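Local coordinates for protein MFP2b (Ascaris suum, PDB 2BJR) that enhances polymerization of the major sperm protein, the process behind the amoeboid motility of nematode sperm, and binds a zinc ion, at residues A6-T10 and A164-K168; R43-R48 and F60-E66; E299-V303 and V356-A361. All coordinates share one frame; numbering follows the deposited sequence.

Contact 1 of 3, residues A6-T10 and A164-K168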
loop_
_atom_site.group_PDB
_atom_site.type_symbol
_atom_site.label_atom_id
_atom_site.label_comp_id
_atom_site.label_asym_id
_atom_site.label_seq_id
_atom_site.Cartn_x
_atom_site.Cartn_y
_atom_site.Cartn_z
ATOM N N ALA A 6 -3.935 27.064 6.315
ATOM C CA ALA A 6 -3.681 25.575 6.301
ATOM C C ALA A 6 -4.098 24.884 7.614
ATOM O O ALA A 6 -3.767 25.369 8.690
ATOM C CB ALA A 6 -2.224 25.303 6.019
ATOM N N LYS A 7 -4.863 23.793 7.520
ATOM C CA LYS A 7 -5.170 22.965 8.681
ATOM C C LYS A 7 -3.881 22.319 9.177
ATOM O O LYS A 7 -2.882 22.240 8.461
ATOM C CB LYS A 7 -6.216 21.876 8.405
ATOM C CG LYS A 7 -7.546 22.332 7.777
ATOM C CD LYS A 7 -8.760 21.758 8.517
ATOM C CE LYS A 7 -9.929 21.368 7.555
ATOM N NZ LYS A 7 -10.502 19.984 7.833
ATOM N N GLU A 8 -3.904 21.887 10.420
ATOM C CA GLU A 8 -2.780 21.156 10.990
ATOM C C GLU A 8 -2.875 19.725 10.501
ATOM O O GLU A 8 -3.960 19.240 10.174
ATOM C CB GLU A 8 -2.875 21.091 12.517
ATOM C CG GLU A 8 -2.810 22.407 13.260
ATOM C CD GLU A 8 -3.296 22.268 14.701
ATOM O OE1 GLU A 8 -3.557 21.111 15.178
ATOM O OE2 GLU A 8 -3.391 23.320 15.361
ATOM N N ASP A 9 -1.757 19.013 10.583
ATOM C CA ASP A 9 -1.767 17.597 10.276
ATOM C C ASP A 9 -2.732 16.837 11.141
ATOM O O ASP A 9 -2.892 17.126 12.332
ATOM C CB ASP A 9 -0.357 17.034 10.466
ATOM C CG ASP A 9 0.666 17.834 9.757
ATOM O OD1 ASP A 9 0.602 17.899 8.511
ATOM O OD2 ASP A 9 1.556 18.460 10.349
ATOM N N THR A 10 -3.378 15.837 10.580
ATOM C CA THR A 10 -4.221 14.954 11.348
ATOM C C THR A 10 -3.508 13.651 11.603
ATOM O O THR A 10 -3.167 12.910 10.658
ATOM C CB THR A 10 -5.531 14.626 10.633
ATOM O OG1 THR A 10 -6.321 15.801 10.497
ATOM C CG2 THR A 10 -6.388 13.720 11.479
ATOM N N ALA A 164 7.349 16.902 3.500
ATOM C CA ALA A 164 7.074 18.355 3.488
ATOM C C ALA A 164 5.592 18.589 3.260
ATOM O O ALA A 164 4.935 17.884 2.476
ATOM C CB ALA A 164 7.893 19.040 2.378
ATOM N N ARG A 165 5.029 19.552 3.983
ATOM C CA ARG A 165 3.734 20.107 3.674
ATOM C C ARG A 165 3.908 21.206 2.617
ATOM O O ARG A 165 4.645 22.185 2.833
ATOM C CB ARG A 165 3.077 20.705 4.940
ATOM C CG ARG A 165 2.750 19.741 6.048
ATOM C CD ARG A 165 2.722 20.385 7.458
ATOM N NE ARG A 165 1.832 21.561 7.511
ATOM C CZ ARG A 165 0.532 21.535 7.649
ATOM N NH1 ARG A 165 -0.134 20.398 7.778
ATOM N NH2 ARG A 165 -0.154 22.698 7.656
ATOM N N GLU A 166 3.234 21.032 1.484
ATOM C CA GLU A 166 3.257 21.996 0.399
ATOM C C GLU A 166 2.005 22.831 0.543
ATOM O O GLU A 166 0.891 22.313 0.510
ATOM C CB GLU A 166 3.244 21.284 -0.955
ATOM C CG GLU A 166 4.428 20.394 -1.184
ATOM C CD GLU A 166 5.633 21.078 -1.787
ATOM O OE1 GLU A 166 5.593 22.300 -2.050
ATOM O OE2 GLU A 166 6.639 20.379 -1.981
ATOM N N LEU A 167 2.205 24.137 0.678
ATOM C CA LEU A 167 1.141 25.066 1.015
ATOM C C LEU A 167 0.556 25.781 -0.212
ATOM O O LEU A 167 -0.467 26.462 -0.088
ATOM C CB LEU A 167 1.657 26.082 2.039
ATOM C CG LEU A 167 2.138 25.437 3.351
ATOM C CD1 LEU A 167 2.485 26.496 4.412
ATOM C CD2 LEU A 167 1.087 24.482 3.870
ATOM N N LYS A 168 1.160 25.581 -1.382
ATOM C CA LYS A 168 0.627 26.158 -2.634
ATOM C C LYS A 168 0.325 25.096 -3.704
ATOM O O LYS A 168 1.070 24.122 -3.891
ATOM C CB LYS A 168 1.541 27.268 -3.193
ATOM C CG LYS A 168 3.022 26.907 -3.365
ATOM C CD LYS A 168 3.974 28.115 -3.191
ATOM C CE LYS A 168 5.423 27.641 -2.831
ATOM N NZ LYS A 168 6.543 28.367 -3.572
#
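Arg165, near the end of strand 161-166, sends its guanidinium group across to the N-terminal segment 6-10, where two oxygens wait at its edge. NH2 gives a fairly straight bond to the backbone O of Lys7 (2.9 Å, 159° at the hydrogen), and NH1 reaches OD1 of Asp9 at 2.7 Å in a salt bridge. Both acceptors lie near the guanidinium plane. The carboxylate, however, stands almost perpendicular to that plane (87°), and NH1 meets OD1 from above the carboxylate plane. A bend at chi3 (53°) turns the end of the arginine toward these partners. The same OD1 also bonds the hydroxyl of Tyr93, while NE of Arg165 pairs with Glu110 and Tyr91 makes a cation-pi contact, so the buried arginine is gripped from several directions. Toward the surface the fit slackens: CB of Ala6 lies 4.0 Å from CD2 of Leu167, both residues being exposed, and Lys7 and Glu8 turn their side chains away. An extended tail is thus held to the central strand of a small antiparallel sheet chiefly by polar bonds, and the carboxylates of Asp9 and Glu110 would be expected to balance the charge of this buried arginine.

Contact 2 of 3, residues R43-R48 and F60-E66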
loop_
_atom_site.group_PDB
_atom_site.type_symbol
_atom_site.label_atom_id
_atom_site.label_comp_id
_atom_site.label_asym_id
_atom_site.label_seq_id
_atom_site.Cartn_x
_atom_site.Cartn_y
_atom_site.Cartn_z
ATOM N N ARG A 43 6.255 12.926 25.340
ATOM C CA ARG A 43 7.248 13.162 24.302
ATOM C C ARG A 43 6.859 12.334 23.040
ATOM O O ARG A 43 6.714 11.124 23.129
ATOM C CB ARG A 43 8.636 12.748 24.798
ATOM C CG ARG A 43 9.748 12.854 23.767
ATOM C CD ARG A 43 11.201 12.622 24.289
ATOM N NE ARG A 43 11.910 11.664 23.421
ATOM C CZ ARG A 43 11.781 10.329 23.486
ATOM N NH1 ARG A 43 11.000 9.774 24.395
ATOM N NH2 ARG A 43 12.436 9.541 22.642
ATOM N N PRO A 44 6.686 12.995 21.905
ATOM C CA PRO A 44 6.298 12.308 20.663
ATOM C C PRO A 44 7.494 11.598 20.041
ATOM O O PRO A 44 8.616 12.111 20.045
ATOM C CB PRO A 44 5.832 13.485 19.748
ATOM C CG PRO A 44 6.617 14.679 20.218
ATOM C CD PRO A 44 6.810 14.447 21.701
HETATM N N MSE A 45 7.233 10.443 19.470
HETATM C CA MSE A 45 8.179 9.864 18.552
HETATM C C MSE A 45 7.495 9.153 17.395
HETATM O O MSE A 45 6.494 8.512 17.603
HETATM C CB MSE A 45 9.073 8.888 19.297
HETATM C CG MSE A 45 8.357 7.803 19.896
HETATM SE SE MSE A 45 9.535 6.935 21.355
HETATM C CE MSE A 45 8.851 8.097 22.859
ATOM N N HIS A 46 8.103 9.228 16.214
ATOM C CA HIS A 46 7.505 8.568 15.045
ATOM C C HIS A 46 8.020 7.140 14.853
ATOM O O HIS A 46 9.093 6.792 15.364
ATOM C CB HIS A 46 7.690 9.456 13.811
ATOM C CG HIS A 46 6.907 10.714 13.888
ATOM N ND1 HIS A 46 7.477 11.899 14.266
ATOM C CD2 HIS A 46 5.606 10.984 13.621
ATOM C CE1 HIS A 46 6.548 12.846 14.280
ATOM N NE2 HIS A 46 5.406 12.323 13.881
ATOM N N GLY A 47 7.244 6.337 14.120
ATOM C CA GLY A 47 7.508 4.938 13.899
ATOM C C GLY A 47 6.655 4.524 12.714
ATOM O O GLY A 47 6.283 5.366 11.863
ATOM N N ARG A 48 6.318 3.253 12.687
ATOM C CA ARG A 48 5.661 2.665 11.555
ATOM C C ARG A 48 4.570 1.711 11.971
ATOM O O ARG A 48 4.663 1.026 13.001
ATOM C CB ARG A 48 6.705 2.038 10.619
ATOM C CG ARG A 48 7.418 0.832 11.174
ATOM C CD ARG A 48 8.808 0.536 10.544
ATOM N NE ARG A 48 9.532 -0.503 11.318
ATOM C CZ ARG A 48 9.217 -1.767 11.239
ATOM N NH1 ARG A 48 8.234 -2.118 10.453
ATOM N NH2 ARG A 48 9.819 -2.697 11.962
ATOM N N PHE A 60 8.039 0.980 17.224
ATOM C CA PHE A 60 8.641 2.252 17.581
ATOM C C PHE A 60 9.964 1.947 18.319
ATOM O O PHE A 60 10.027 0.956 19.039
ATOM C CB PHE A 60 7.737 3.083 18.512
ATOM C CG PHE A 60 6.452 3.527 17.886
ATOM C CD1 PHE A 60 5.402 2.679 17.828
ATOM C CD2 PHE A 60 6.366 4.762 17.240
ATOM C CE1 PHE A 60 4.235 3.040 17.223
ATOM C CE2 PHE A 60 5.187 5.153 16.653
ATOM C CZ PHE A 60 4.143 4.295 16.621
ATOM N N PRO A 61 10.990 2.746 18.091
ATOM C CA PRO A 61 12.242 2.662 18.836
ATOM C C PRO A 61 12.219 3.487 20.128
ATOM O O PRO A 61 11.972 4.682 20.126
ATOM C CB PRO A 61 13.262 3.234 17.869
ATOM C CG PRO A 61 12.498 4.101 16.933
ATOM C CD PRO A 61 11.072 3.757 17.030
ATOM N N TYR A 62 12.458 2.825 21.233
ATOM C CA TYR A 62 12.489 3.489 22.541
ATOM C C TYR A 62 13.324 2.675 23.522
ATOM O O TYR A 62 13.181 1.466 23.568
ATOM C CB TYR A 62 11.090 3.590 23.072
ATOM C CG TYR A 62 10.993 4.215 24.438
ATOM C CD1 TYR A 62 11.275 5.565 24.632
ATOM C CD2 TYR A 62 10.658 3.435 25.552
ATOM C CE1 TYR A 62 11.201 6.148 25.929
ATOM C CE2 TYR A 62 10.587 3.986 26.828
ATOM C CZ TYR A 62 10.863 5.337 27.009
ATOM O OH TYR A 62 10.749 5.858 28.279
ATOM N N ASN A 63 14.088 3.350 24.388
ATOM C CA ASN A 63 14.857 2.653 25.439
ATOM C C ASN A 63 15.700 1.585 24.714
ATOM O O ASN A 63 15.803 0.436 25.209
ATOM C CB ASN A 63 13.881 2.053 26.480
ATOM C CG ASN A 63 14.553 1.517 27.775
ATOM O OD1 ASN A 63 15.722 1.776 28.079
ATOM N ND2 ASN A 63 13.761 0.758 28.546
ATOM N N LYS A 64 16.266 1.962 23.544
ATOM C CA LYS A 64 17.054 1.063 22.703
ATOM C C LYS A 64 16.364 -0.305 22.394
ATOM O O LYS A 64 17.018 -1.301 22.109
ATOM C CB LYS A 64 18.407 0.801 23.372
ATOM C CG LYS A 64 19.471 0.393 22.432
ATOM C CD LYS A 64 20.905 0.483 23.020
ATOM C CE LYS A 64 21.928 0.725 21.881
ATOM N NZ LYS A 64 21.996 2.184 21.399
ATOM N N SER A 65 15.048 -0.335 22.417
ATOM C CA SER A 65 14.324 -1.559 22.192
ATOM C C SER A 65 13.297 -1.305 21.127
ATOM O O SER A 65 12.943 -0.155 20.867
ATOM C CB SER A 65 13.630 -2.000 23.478
ATOM O OG SER A 65 14.642 -2.283 24.456
ATOM N N GLU A 66 12.825 -2.369 20.511
ATOM C CA GLU A 66 11.693 -2.241 19.608
ATOM C C GLU A 66 10.408 -2.476 20.386
ATOM O O GLU A 66 10.210 -3.552 20.968
ATOM C CB GLU A 66 11.812 -3.249 18.470
ATOM C CG GLU A 66 10.563 -3.216 17.591
ATOM C CD GLU A 66 10.614 -4.215 16.443
ATOM O OE1 GLU A 66 11.054 -5.395 16.679
ATOM O OE2 GLU A 66 10.177 -3.834 15.344
HETATM O O HOH W 1 13.416 6.772 21.122
#
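Phe60 lays its ring against the backbone of Gly47, with CE2 3.5 Å from the glycine N and CD2 equally close to Gly47 CA. The ring meets this backbone obliquely, where the glycine has no side chain to intervene; CG lies beside the backbone N of Phe60 and anti to its carbonyl carbon (chi1 -65°), which swings the ring toward strand 43-52. Trp38 meets the same ring from strand 34-40. Further along, Met45, a selenomethionine here, makes an oblique Met-aromatic contact with Tyr62: SE is 5.1 Å from the ring centroid and its methyl CE is 3.9 Å from CD1. A bend at chi3 (91°) brings that methyl to the tyrosine. SE also packs against the backbone O of Pro61.

These strands, 43-52 and 55-62, form a beta hairpin within an antiparallel sheet, and the chain then reverses again through a type I' turn from Tyr62 to Ser65 into edge strand 65-67. Here segments 43-48 and 60-62 diverge, their N-to-C directions 136° apart, and no direct hydrogen bond joins the two segments, leaving side chains and water to bridge them.

The polar links are correspondingly indirect or long. A water donates to the O of Pro61 at 2.7 Å and accepts a weak bond from NH2 of Arg43, lying at the edge of the guanidinium; NH1 of that arginine stands at the edge of the Tyr62 ring. At the other end, Arg48 reaches out with an extended chain to form a long salt bridge, NH2 to OE2 of Glu66 at 3.6 Å, the two side chains crossing at about a right angle. Each has a stronger partner: Arg48 bonds the backbone O of Ser144, and Glu66 OE2 takes the hydroxyl of Ser59.

Contact 3 of 3, residues E299-V303 and V356-A361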
loop_
_atom_site.group_PDB
_atom_site.type_symbol
_atom_site.label_atom_id
_atom_site.label_comp_id
_atom_site.label_asym_id
_atom_site.label_seq_id
_atom_site.Cartn_x
_atom_site.Cartn_y
_atom_site.Cartn_z
ATOM N N GLU A 299 8.259 -7.154 -21.223
ATOM C CA GLU A 299 7.126 -6.665 -22.007
ATOM C C GLU A 299 5.856 -6.690 -21.059
ATOM O O GLU A 299 5.636 -5.726 -20.324
ATOM C CB GLU A 299 6.978 -7.503 -23.294
ATOM C CG GLU A 299 8.168 -8.462 -23.582
ATOM C CD GLU A 299 8.467 -8.707 -25.075
ATOM O OE1 GLU A 299 9.246 -7.899 -25.674
ATOM O OE2 GLU A 299 7.960 -9.731 -25.642
ATOM N N TRP A 300 5.060 -7.759 -21.046
ATOM C CA TRP A 300 3.984 -7.898 -20.046
ATOM C C TRP A 300 4.558 -8.506 -18.771
ATOM O O TRP A 300 5.275 -9.506 -18.785
ATOM C CB TRP A 300 2.802 -8.710 -20.561
ATOM C CG TRP A 300 2.008 -8.002 -21.588
ATOM C CD1 TRP A 300 2.123 -8.136 -22.938
ATOM C CD2 TRP A 300 0.970 -7.038 -21.372
ATOM N NE1 TRP A 300 1.225 -7.320 -23.577
ATOM C CE2 TRP A 300 0.512 -6.618 -22.645
ATOM C CE3 TRP A 300 0.397 -6.458 -20.231
ATOM C CZ2 TRP A 300 -0.501 -5.674 -22.810
ATOM C CZ3 TRP A 300 -0.595 -5.520 -20.389
ATOM C CH2 TRP A 300 -1.039 -5.121 -21.676
ATOM N N ILE A 301 4.319 -7.856 -17.650
ATOM C CA ILE A 301 4.902 -8.298 -16.407
ATOM C C ILE A 301 3.720 -8.534 -15.458
ATOM O O ILE A 301 2.893 -7.651 -15.322
ATOM C CB ILE A 301 5.836 -7.213 -15.845
ATOM C CG1 ILE A 301 6.923 -6.812 -16.874
ATOM C CG2 ILE A 301 6.528 -7.661 -14.599
ATOM C CD1 ILE A 301 8.038 -5.926 -16.251
ATOM N N PRO A 302 3.644 -9.659 -14.778
ATOM C CA PRO A 302 2.596 -9.798 -13.757
ATOM C C PRO A 302 2.661 -8.680 -12.711
ATOM O O PRO A 302 3.728 -8.195 -12.347
ATOM C CB PRO A 302 2.889 -11.160 -13.104
ATOM C CG PRO A 302 3.669 -11.913 -14.138
ATOM C CD PRO A 302 4.518 -10.856 -14.845
ATOM N N VAL A 303 1.500 -8.286 -12.205
ATOM C CA VAL A 303 1.411 -7.438 -11.038
ATOM C C VAL A 303 1.880 -8.331 -9.907
ATOM O O VAL A 303 1.459 -9.462 -9.840
ATOM C CB VAL A 303 -0.037 -6.952 -10.839
ATOM C CG1 VAL A 303 -0.257 -6.376 -9.489
ATOM C CG2 VAL A 303 -0.346 -5.953 -11.918
ATOM N N VAL A 356 -3.503 -14.251 -15.566
ATOM C CA VAL A 356 -2.773 -13.473 -14.566
ATOM C C VAL A 356 -2.873 -11.989 -14.893
ATOM O O VAL A 356 -2.740 -11.595 -16.050
ATOM C CB VAL A 356 -1.289 -13.922 -14.509
ATOM C CG1 VAL A 356 -0.466 -13.073 -13.588
ATOM C CG2 VAL A 356 -1.232 -15.322 -14.094
ATOM N N LEU A 357 -3.088 -11.130 -13.895
ATOM C CA LEU A 357 -3.135 -9.686 -14.162
ATOM C C LEU A 357 -1.703 -9.218 -14.418
ATOM O O LEU A 357 -0.827 -9.404 -13.567
ATOM C CB LEU A 357 -3.739 -8.896 -12.975
ATOM C CG LEU A 357 -3.705 -7.374 -13.235
ATOM C CD1 LEU A 357 -4.599 -7.025 -14.449
ATOM C CD2 LEU A 357 -4.091 -6.584 -12.031
ATOM N N CYS A 358 -1.467 -8.671 -15.602
ATOM C CA CYS A 358 -0.183 -8.135 -15.997
ATOM C C CYS A 358 -0.327 -6.685 -16.397
ATOM O O CYS A 358 -1.454 -6.147 -16.537
ATOM C CB CYS A 358 0.376 -8.896 -17.200
ATOM S SG CYS A 358 0.611 -10.661 -16.890
ATOM N N ARG A 359 0.834 -6.049 -16.494
ATOM C CA ARG A 359 0.929 -4.708 -16.981
ATOM C C ARG A 359 2.139 -4.571 -17.913
ATOM O O ARG A 359 3.103 -5.314 -17.834
ATOM C CB ARG A 359 1.051 -3.695 -15.834
ATOM C CG ARG A 359 2.161 -3.921 -14.879
ATOM C CD ARG A 359 2.239 -2.850 -13.806
ATOM N NE ARG A 359 3.411 -2.980 -12.977
ATOM C CZ ARG A 359 3.934 -1.988 -12.280
ATOM N NH1 ARG A 359 3.326 -0.793 -12.212
ATOM N NH2 ARG A 359 5.067 -2.184 -11.658
ATOM N N LYS A 360 2.049 -3.568 -18.774
ATOM C CA LYS A 360 3.047 -3.317 -19.813
ATOM C C LYS A 360 3.331 -1.846 -19.819
ATOM O O LYS A 360 2.404 -1.045 -19.946
ATOM C CB LYS A 360 2.495 -3.679 -21.196
ATOM C CG LYS A 360 3.488 -3.308 -22.343
ATOM C CD LYS A 360 3.206 -4.118 -23.637
ATOM C CE LYS A 360 4.297 -3.811 -24.746
ATOM N NZ LYS A 360 4.490 -4.942 -25.735
ATOM N N ALA A 361 4.603 -1.511 -19.763
ATOM C CA ALA A 361 5.025 -0.133 -19.781
ATOM C C ALA A 361 4.681 0.520 -21.125
ATOM O O ALA A 361 4.852 -0.085 -22.195
ATOM C CB ALA A 361 6.489 -0.033 -19.573
HETATM O O HOH W 2 6.855 -3.382 -19.889
HETATM O O HOH W 3 1.657 -6.122 -26.215
HETATM O O HOH W 4 4.590 -5.576 -12.557
#
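The indole of Trp300 forms a flat shelf on which Lys360 rests, the lysine's CB sitting 3.5 Å from the centroid of the six-membered ring and only 7° off its normal. In this CH-pi contact the aliphatic chain lies over one face; with CG anti to the backbone N (chi1 175°), the extended lysine continues across the indole, CD passing near NE1. A water accepts from both NE1 and the lysine NZ, closing the outer end. Beside the shelf, CB of Cys358 fits against CE3 of Trp300 at 3.9 Å.

Under these side chains short strand 300-302 pairs antiparallel with strand 355-361, which also pairs with 282-288 and 313-319. Ile301 and Arg359 form the hydrogen-bonded pair through reciprocal N-to-O bonds, and Val303 N adds a bond to Leu357 O at 2.9 Å. Pro302 faces Cys358 as a non-hydrogen-bonded pair, a position that needs no N-H from the proline, and their CA atoms are only 3.9 Å apart.

Its ring points away overall, yet CB touches Val356 CG1 and CG lies 4.3 Å from Cys358 SG. Farther along, Val303 slots its CG2 against Leu357 CD2 at 3.8 Å, with Val303 also touching Tyr284 and both residues touching Pro314. A water joins Pro302 O to NE of Arg359, whose guanidinium also bonds Thr191 O and forms a salt bridge with Asp368.

From the N terminus, contact 1 joins 6-10 to 164-168, closing a loop of about 150 residues and tying the initial tail to the three-stranded sheet containing strand 161-166. Contact 2 is nested inside that loop: it closes a short loop of 11 residues, the hairpin turn and its strand ends, in the six-stranded sheet that begins with strand 10-15, and reaches edge strand 65-67. Its nearest atoms stay about 8 Å from contact 1. Contact 3 follows in series, in the second of the two related halves of the chain, closing a loop of about 50 residues as strand 300-302 meets strand 355-361. Its centre lies about 36 Å from that of contact 1 and about 39 Å from that of contact 2.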